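Local coordinates for probable eukaryotic D-amino acid tRNA deacylase, LMAJ005534AAA (Leishmania major, PDB 1TC5), which probably hydrolyses D-aminoacyl-tRNA, such as D-tyrosyl-tRNA(Tyr), to free D-amino acid and tRNA, acting as a homodimer, at residues A[90-98]-A[165-174]; A[10-21]-A[33-44]. All coordinates share one frame; numbering follows the deposited sequence. Where two conformers were deposited one is given.

Contact 1: residues A[90-98]-A[165-174]; sequences PEMDILIVP and YNSRVISGTF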
# COMPACT_ATOMS: atom_id res chain seq x y z
N PRO A 90 -17.07 -15.09 3.53
CA PRO A 90 -17.93 -14.32 2.63
C PRO A 90 -18.34 -12.92 3.09
O PRO A 90 -18.73 -12.14 2.22
CB PRO A 90 -19.21 -15.18 2.49
CG PRO A 90 -19.12 -16.25 3.58
CD PRO A 90 -17.67 -16.39 3.92
N GLU A 91 -18.27 -12.64 4.38
CA GLU A 91 -18.73 -11.38 4.95
C GLU A 91 -17.67 -10.28 5.01
O GLU A 91 -18.01 -9.14 5.30
CB GLU A 91 -19.26 -11.61 6.35
CG GLU A 91 -20.56 -12.40 6.38
CD GLU A 91 -21.30 -12.22 7.69
OE1 GLU A 91 -21.91 -11.14 7.89
OE2 GLU A 91 -21.26 -13.15 8.52
N MET A 92 -16.41 -10.64 4.76
CA MET A 92 -15.35 -9.65 4.69
C MET A 92 -15.64 -8.68 3.53
O MET A 92 -16.21 -9.06 2.51
CB MET A 92 -13.98 -10.32 4.49
CG MET A 92 -13.44 -11.13 5.69
SD MET A 92 -13.17 -10.17 7.24
CE MET A 92 -14.67 -10.57 8.15
N ASP A 93 -15.27 -7.42 3.74
CA ASP A 93 -15.42 -6.37 2.75
C ASP A 93 -14.18 -6.35 1.87
O ASP A 93 -13.11 -6.76 2.28
CB ASP A 93 -15.61 -5.01 3.46
CG ASP A 93 -16.98 -4.83 4.05
OD1 ASP A 93 -17.81 -5.77 4.03
OD2 ASP A 93 -17.34 -3.76 4.57
N ILE A 94 -14.36 -5.89 0.64
CA ILE A 94 -13.26 -5.67 -0.31
C ILE A 94 -13.39 -4.24 -0.82
O ILE A 94 -14.49 -3.80 -1.21
CB ILE A 94 -13.28 -6.72 -1.47
CG1 ILE A 94 -13.20 -8.15 -0.91
CG2 ILE A 94 -12.12 -6.49 -2.44
CD1 ILE A 94 -13.60 -9.22 -1.92
N LEU A 95 -12.28 -3.53 -0.76
CA LEU A 95 -12.15 -2.16 -1.23
C LEU A 95 -11.12 -2.15 -2.34
O LEU A 95 -9.98 -2.47 -2.08
CB LEU A 95 -11.68 -1.26 -0.08
CG LEU A 95 -11.46 0.20 -0.43
CD1 LEU A 95 -12.71 0.82 -1.01
CD2 LEU A 95 -11.01 1.00 0.79
N ILE A 96 -11.53 -1.77 -3.54
CA ILE A 96 -10.70 -1.85 -4.75
C ILE A 96 -10.38 -0.43 -5.16
O ILE A 96 -11.29 0.41 -5.32
CB ILE A 96 -11.48 -2.55 -5.92
CG1 ILE A 96 -11.94 -3.95 -5.49
CG2 ILE A 96 -10.62 -2.65 -7.14
CD1 ILE A 96 -13.00 -4.55 -6.38
N VAL A 97 -9.09 -0.17 -5.32
CA VAL A 97 -8.60 1.12 -5.76
C VAL A 97 -7.75 0.96 -7.03
O VAL A 97 -6.75 0.24 -7.03
CB VAL A 97 -7.75 1.76 -4.66
CG1 VAL A 97 -7.43 3.20 -4.98
CG2 VAL A 97 -8.47 1.62 -3.31
N PRO A 98 -8.11 1.67 -8.10
CA PRO A 98 -7.29 1.65 -9.31
C PRO A 98 -6.00 2.41 -9.02
O PRO A 98 -6.05 3.55 -8.55
CB PRO A 98 -8.16 2.36 -10.36
CG PRO A 98 -9.08 3.26 -9.58
CD PRO A 98 -9.26 2.60 -8.23
N TYR A 165 -18.00 -4.97 8.94
CA TYR A 165 -18.01 -5.51 7.59
C TYR A 165 -19.44 -5.95 7.24
O TYR A 165 -20.27 -6.19 8.14
CB TYR A 165 -17.04 -6.70 7.49
CG TYR A 165 -17.25 -7.72 8.59
CD1 TYR A 165 -18.24 -8.70 8.47
CD2 TYR A 165 -16.50 -7.69 9.76
CE1 TYR A 165 -18.48 -9.62 9.48
CE2 TYR A 165 -16.72 -8.62 10.78
CZ TYR A 165 -17.73 -9.57 10.63
OH TYR A 165 -17.98 -10.49 11.61
N ASN A 166 -19.74 -6.07 5.95
CA ASN A 166 -21.08 -6.46 5.48
C ASN A 166 -21.08 -6.96 4.03
O ASN A 166 -21.93 -6.61 3.23
CB ASN A 166 -22.09 -5.32 5.65
CG ASN A 166 -23.53 -5.79 5.49
OD1 ASN A 166 -24.41 -5.05 5.02
ND2 ASN A 166 -23.79 -7.04 5.86
N SER A 167 -20.10 -7.80 3.70
CA SER A 167 -19.99 -8.42 2.38
C SER A 167 -19.93 -7.39 1.25
O SER A 167 -20.46 -7.62 0.17
CB SER A 167 -21.11 -9.44 2.13
OG SER A 167 -21.16 -10.46 3.11
N ARG A 168 -19.25 -6.27 1.49
CA ARG A 168 -19.20 -5.17 0.52
C ARG A 168 -18.14 -5.38 -0.52
O ARG A 168 -17.13 -6.04 -0.27
CB ARG A 168 -19.01 -3.83 1.22
CG ARG A 168 -20.20 -3.49 2.07
CD ARG A 168 -20.18 -2.14 2.70
NE ARG A 168 -19.53 -2.23 3.99
CZ ARG A 168 -20.13 -2.19 5.17
NH1 ARG A 168 -21.43 -1.95 5.32
NH2 ARG A 168 -19.37 -2.37 6.23
N VAL A 169 -18.38 -4.84 -1.71
CA VAL A 169 -17.36 -4.71 -2.74
C VAL A 169 -17.43 -3.23 -3.16
O VAL A 169 -18.29 -2.83 -3.96
CB VAL A 169 -17.59 -5.67 -3.94
CG1 VAL A 169 -16.59 -5.39 -5.03
CG2 VAL A 169 -17.52 -7.11 -3.51
N ILE A 170 -16.55 -2.43 -2.54
CA ILE A 170 -16.45 -1.01 -2.78
C ILE A 170 -15.32 -0.81 -3.76
O ILE A 170 -14.31 -1.48 -3.68
CB ILE A 170 -16.14 -0.24 -1.46
CG1 ILE A 170 -17.12 -0.61 -0.34
CG2 ILE A 170 -16.16 1.26 -1.72
CD1 ILE A 170 -18.62 -0.45 -0.69
N SER A 171 -15.52 0.11 -4.71
CA SER A 171 -14.52 0.38 -5.74
C SER A 171 -14.43 1.87 -6.07
O SER A 171 -15.43 2.61 -6.09
CB SER A 171 -14.82 -0.46 -6.99
OG SER A 171 -16.16 -0.29 -7.40
N GLY A 172 -13.20 2.31 -6.34
CA GLY A 172 -12.94 3.67 -6.73
C GLY A 172 -13.53 4.03 -8.07
O GLY A 172 -13.83 3.17 -8.90
N THR A 173 -13.76 5.32 -8.26
CA THR A 173 -14.20 5.86 -9.54
C THR A 173 -12.97 5.92 -10.42
O THR A 173 -11.99 6.59 -10.05
CB THR A 173 -14.80 7.26 -9.29
OG1 THR A 173 -15.91 7.13 -8.39
CG2 THR A 173 -15.41 7.87 -10.57
N PHE A 174 -12.99 5.19 -11.53
CA PHE A 174 -11.86 5.15 -12.44
C PHE A 174 -11.53 6.55 -12.95
O PHE A 174 -12.42 7.29 -13.37
CB PHE A 174 -12.16 4.27 -13.64
CG PHE A 174 -10.92 3.92 -14.44
CD1 PHE A 174 -10.01 3.01 -13.93
CD2 PHE A 174 -10.66 4.54 -15.65
CE1 PHE A 174 -8.86 2.69 -14.64
CE2 PHE A 174 -9.50 4.23 -16.36
CZ PHE A 174 -8.60 3.30 -15.85
O HOH W 1 -16.98 -8.67 -0.00
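Met92 lays its methyl on one face of the Tyr165 ring, CE almost straight above the ring centre at 3.7 Å from the centroid, a CH-pi contact; SD lies farther off above the same face, a Met-aromatic contact at a distance. Bends at chi2 and chi3 fold CE back over the ring. At the edge of the Arg168 guanidinium lies Asp93 OD2, in a salt bridge 2.7 Å from Arg168 NE, while Asn166 CB lies over one guanidinium face, toward its rim. The carboxylate stands steeply to the guanidinium, 78° between planes, and NE meets it from above the carboxylate plane. OD1 of Asp93 is gripped by two backbone amides from opposite faces: Asn166 N on the syn side at 2.7 Å, Arg168 N at 3.0 Å. These bonds, with Ser167 N to Glu91 O and Ser167 OG to Pro90 O, tie loop 166-168 to the start of strand 93-98; Asp93 OD2 also accepts from Gly35 N. A water donates to the carbonyls of both Met92 and Arg168. Beyond it, Ile94 and Ile96 exchange backbone bonds with Arg168, Ile170 and Gly172. Leu95 CD1 packs on Ile170 CG2 at 3.5 Å; Ile96 and Val169 meet on the reverse face, which helix 119-136 covers at Val169. Strand 169-171 thus adds parallel to 93-98 as an outermost strand, within the chain, of the mixed five-stranded sheet.

Contact 2: residues A[10-21]-A[33-44]; sequences TIRVMLQAMDQG and RAGRGVMVYIAF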
# COMPACT_ATOMS: atom_id res chain seq x y z
N THR A 10 -0.14 -8.54 -17.73
CA THR A 10 -0.08 -8.77 -16.29
C THR A 10 -1.13 -7.94 -15.53
O THR A 10 -1.30 -6.75 -15.77
CB THR A 10 1.35 -8.46 -15.77
OG1 THR A 10 2.31 -9.31 -16.43
CG2 THR A 10 1.51 -8.81 -14.30
N ILE A 11 -1.85 -8.58 -14.63
CA ILE A 11 -2.67 -7.88 -13.64
C ILE A 11 -1.83 -7.84 -12.37
O ILE A 11 -1.55 -8.89 -11.79
CB ILE A 11 -3.99 -8.65 -13.38
CG1 ILE A 11 -4.87 -8.68 -14.63
CG2 ILE A 11 -4.77 -8.02 -12.21
CD1 ILE A 11 -5.79 -9.87 -14.69
N ARG A 12 -1.39 -6.64 -11.97
CA ARG A 12 -0.63 -6.44 -10.73
C ARG A 12 -1.56 -5.99 -9.63
O ARG A 12 -2.29 -5.01 -9.80
CB ARG A 12 0.44 -5.37 -10.94
CG ARG A 12 1.21 -4.98 -9.67
CD ARG A 12 2.54 -4.34 -9.96
NE ARG A 12 3.42 -5.30 -10.63
CZ ARG A 12 4.50 -4.97 -11.33
NH1 ARG A 12 4.89 -3.72 -11.45
NH2 ARG A 12 5.20 -5.91 -11.91
N VAL A 13 -1.55 -6.70 -8.51
CA VAL A 13 -2.30 -6.23 -7.34
C VAL A 13 -1.43 -6.12 -6.09
O VAL A 13 -0.59 -6.95 -5.84
CB VAL A 13 -3.56 -7.11 -7.02
CG1 VAL A 13 -4.59 -6.99 -8.13
CG2 VAL A 13 -3.19 -8.55 -6.76
N MET A 14 -1.69 -5.08 -5.31
CA MET A 14 -1.15 -4.95 -3.96
C MET A 14 -2.33 -5.13 -2.99
O MET A 14 -3.34 -4.44 -3.11
CB MET A 14 -0.47 -3.59 -3.76
CG MET A 14 0.14 -3.38 -2.38
SD MET A 14 0.95 -1.77 -2.11
CE MET A 14 -0.11 -1.06 -0.87
N LEU A 15 -2.19 -6.05 -2.05
CA LEU A 15 -3.28 -6.46 -1.17
C LEU A 15 -2.86 -6.20 0.26
O LEU A 15 -1.79 -6.65 0.67
CB LEU A 15 -3.57 -7.96 -1.33
CG LEU A 15 -3.67 -8.50 -2.75
CD1 LEU A 15 -3.66 -10.05 -2.75
CD2 LEU A 15 -4.90 -7.97 -3.45
N GLN A 16 -3.72 -5.48 1.00
CA GLN A 16 -3.45 -5.13 2.40
C GLN A 16 -4.63 -5.53 3.27
O GLN A 16 -5.81 -5.45 2.85
CB GLN A 16 -3.26 -3.62 2.57
CG GLN A 16 -2.07 -3.00 1.88
CD GLN A 16 -1.95 -1.50 2.12
OE1 GLN A 16 -1.54 -1.08 3.21
NE2 GLN A 16 -2.28 -0.70 1.11
N ALA A 17 -4.30 -6.02 4.47
CA ALA A 17 -5.29 -6.32 5.52
C ALA A 17 -5.93 -5.02 6.00
O ALA A 17 -5.26 -4.16 6.58
CB ALA A 17 -4.63 -7.02 6.70
N MET A 18 -7.22 -4.90 5.71
CA MET A 18 -8.02 -3.73 6.06
C MET A 18 -8.83 -3.98 7.33
O MET A 18 -9.44 -5.05 7.48
CB MET A 18 -9.00 -3.41 4.91
CG MET A 18 -9.90 -2.18 5.14
SD MET A 18 -10.63 -1.61 3.60
CE MET A 18 -11.64 -3.06 3.15
N ASP A 19 -8.85 -3.00 8.23
CA ASP A 19 -9.83 -2.97 9.31
C ASP A 19 -10.97 -2.01 8.98
O ASP A 19 -12.14 -2.37 9.08
CB ASP A 19 -9.20 -2.53 10.63
CG ASP A 19 -10.13 -2.73 11.79
OD1 ASP A 19 -10.44 -3.91 12.04
OD2 ASP A 19 -10.65 -1.81 12.47
N GLN A 20 -10.60 -0.78 8.58
CA GLN A 20 -11.54 0.23 8.10
C GLN A 20 -10.95 0.97 6.89
O GLN A 20 -9.76 1.23 6.82
CB GLN A 20 -11.83 1.30 9.18
CG GLN A 20 -12.43 0.81 10.50
CD GLN A 20 -13.90 0.48 10.41
OE1 GLN A 20 -14.77 1.35 10.59
NE2 GLN A 20 -14.19 -0.79 10.13
N GLY A 21 -11.81 1.34 5.94
CA GLY A 21 -11.43 2.23 4.86
C GLY A 21 -12.48 3.25 4.48
O GLY A 21 -13.68 3.00 4.60
N ARG A 33 -17.44 3.81 2.37
CA ARG A 33 -16.82 3.12 3.47
C ARG A 33 -16.79 1.62 3.30
O ARG A 33 -17.73 1.00 2.74
CB ARG A 33 -17.57 3.47 4.74
CG ARG A 33 -17.44 4.94 5.12
CD ARG A 33 -17.86 5.18 6.55
NE ARG A 33 -16.96 4.47 7.46
CZ ARG A 33 -17.07 4.45 8.78
NH1 ARG A 33 -18.05 5.11 9.38
NH2 ARG A 33 -16.18 3.79 9.49
N ALA A 34 -15.72 1.03 3.83
CA ALA A 34 -15.63 -0.40 4.04
C ALA A 34 -15.16 -0.72 5.45
O ALA A 34 -14.41 0.05 6.07
CB ALA A 34 -14.66 -1.03 3.02
N GLY A 35 -15.60 -1.88 5.96
CA GLY A 35 -15.08 -2.41 7.21
C GLY A 35 -13.96 -3.41 6.98
O GLY A 35 -13.17 -3.29 6.04
N ARG A 36 -13.92 -4.42 7.84
CA ARG A 36 -12.82 -5.36 7.84
C ARG A 36 -12.82 -6.20 6.58
O ARG A 36 -13.85 -6.67 6.12
CB ARG A 36 -12.84 -6.27 9.05
CG ARG A 36 -11.57 -7.13 9.17
CD ARG A 36 -11.35 -7.65 10.56
NE ARG A 36 -12.22 -8.78 10.81
CZ ARG A 36 -13.14 -8.89 11.77
NH1 ARG A 36 -13.39 -7.92 12.65
NH2 ARG A 36 -13.82 -10.00 11.85
N GLY A 37 -11.63 -6.39 6.04
CA GLY A 37 -11.47 -7.22 4.86
C GLY A 37 -10.14 -6.95 4.19
O GLY A 37 -9.11 -6.91 4.86
N VAL A 38 -10.17 -6.77 2.88
CA VAL A 38 -8.96 -6.54 2.09
C VAL A 38 -9.08 -5.31 1.19
O VAL A 38 -10.10 -5.12 0.50
CB VAL A 38 -8.64 -7.77 1.25
CG1 VAL A 38 -7.46 -7.49 0.30
CG2 VAL A 38 -8.37 -8.98 2.15
N MET A 39 -8.05 -4.46 1.22
CA MET A 39 -7.90 -3.35 0.28
C MET A 39 -6.98 -3.77 -0.86
O MET A 39 -5.82 -4.17 -0.63
CB MET A 39 -7.36 -2.10 0.96
CG MET A 39 -7.29 -0.89 0.02
SD MET A 39 -7.00 0.68 0.79
CE MET A 39 -5.26 0.43 1.24
N VAL A 40 -7.49 -3.63 -2.08
CA VAL A 40 -6.84 -4.09 -3.30
C VAL A 40 -6.48 -2.86 -4.11
O VAL A 40 -7.37 -2.08 -4.45
CB VAL A 40 -7.83 -4.95 -4.13
CG1 VAL A 40 -7.22 -5.41 -5.45
CG2 VAL A 40 -8.34 -6.15 -3.33
N TYR A 41 -5.20 -2.67 -4.40
CA TYR A 41 -4.72 -1.75 -5.43
C TYR A 41 -4.46 -2.53 -6.73
O TYR A 41 -3.79 -3.55 -6.71
CB TYR A 41 -3.42 -1.09 -5.00
CG TYR A 41 -3.42 -0.12 -3.83
CD1 TYR A 41 -4.58 0.26 -3.19
CD2 TYR A 41 -2.22 0.42 -3.36
CE1 TYR A 41 -4.55 1.15 -2.10
CE2 TYR A 41 -2.18 1.31 -2.30
CZ TYR A 41 -3.35 1.68 -1.67
OH TYR A 41 -3.33 2.56 -0.60
N ILE A 42 -4.95 -2.04 -7.87
CA ILE A 42 -4.86 -2.80 -9.10
C ILE A 42 -4.35 -1.98 -10.30
O ILE A 42 -4.75 -0.83 -10.52
CB ILE A 42 -6.25 -3.46 -9.41
CG1 ILE A 42 -6.18 -4.41 -10.60
CG2 ILE A 42 -7.36 -2.42 -9.58
CD1 ILE A 42 -7.35 -5.41 -10.59
N ALA A 43 -3.51 -2.61 -11.09
CA ALA A 43 -2.97 -2.05 -12.31
C ALA A 43 -2.96 -3.13 -13.36
O ALA A 43 -2.74 -4.30 -13.04
CB ALA A 43 -1.56 -1.59 -12.10
N PHE A 44 -3.20 -2.72 -14.60
CA PHE A 44 -3.24 -3.58 -15.74
C PHE A 44 -2.08 -3.19 -16.64
O PHE A 44 -2.04 -2.08 -17.15
CB PHE A 44 -4.60 -3.48 -16.47
CG PHE A 44 -5.77 -3.83 -15.60
CD1 PHE A 44 -6.09 -5.15 -15.34
CD2 PHE A 44 -6.55 -2.84 -15.04
CE1 PHE A 44 -7.15 -5.48 -14.52
CE2 PHE A 44 -7.61 -3.17 -14.20
CZ PHE A 44 -7.90 -4.49 -13.94
O HOH W 2 -13.16 -4.55 12.22
O HOH W 3 -14.63 2.55 7.12
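Ile11 sets CG1 against the edge of the Phe44 ring, 3.8 Å from CD1, and its CG2 beside Ile42 CD1, on the face packed by helices 55-67 and 119-136. Arg12 pairs with Ala43 through two backbone bonds, while its guanidinium reaches Asp193. Val13 CG1 touches Ile42 CG1 at 3.9 Å on the helix side. On the other face Met14, in the conformer given, runs alongside Tyr41: CE packs 3.5 Å from Tyr41 CE2, and SD makes an oblique Met-aromatic contact. Leu15 CD2 then meets Val40 CG2. Antiparallel strands 10-18 and 37-45 are neighbours in the mixed sheet, and the face bearing Met14, Gln16 and Tyr41 is where the homodimer joins: Gln16 OE1 hydrogen-bonds Tyr41 OH of the second subunit, and Tyr41 OH bonds Gln16 OE1 of that subunit in return. Within the chain, Gln16 NE2 lies 3.2 Å from Met39 CE, its amide turned 84° from the Tyr41 ring. Met18 bends at chi3 (62°), bringing CE 3.6 Å from Ala34 CB. Asp19 and Gln20 form a classic beta bulge opposite Glu183; Gln20 NE2 folds back to bond Asp19 O at 2.8 Å. Pairing resumes in the three-stranded sheet at Gly21, whose N and O bond Ala34; one water donates to Gly21 O and Ala34 O and accepts from Arg33 NE.

Both contacts contribute to the mixed sheet, in which strands 37-45 and 93-98 are neighbours: Leu95 O and Val97 N lie 2.7 Å from Val40 N and Val40 O respectively, probable hydrogen bonds. Contact 2 also continues into the three-stranded sheet through 20-21 and 33-34. It is the buried one, antiparallel, apolar on its helix-facing side, with the Met14, Gln16 and Tyr41 part of the other face meeting the second subunit. Contact 1 is parallel and partly buried, touches no other subunit, and leans on a charged clamp at its loop end rather than on hydrophobic pairs alone. Beyond the paired strands, the Tyr165 ring packs on Arg36 and Ile170 against the Arg33 carbonyl. Both segments of contact 2 precede those of contact 1.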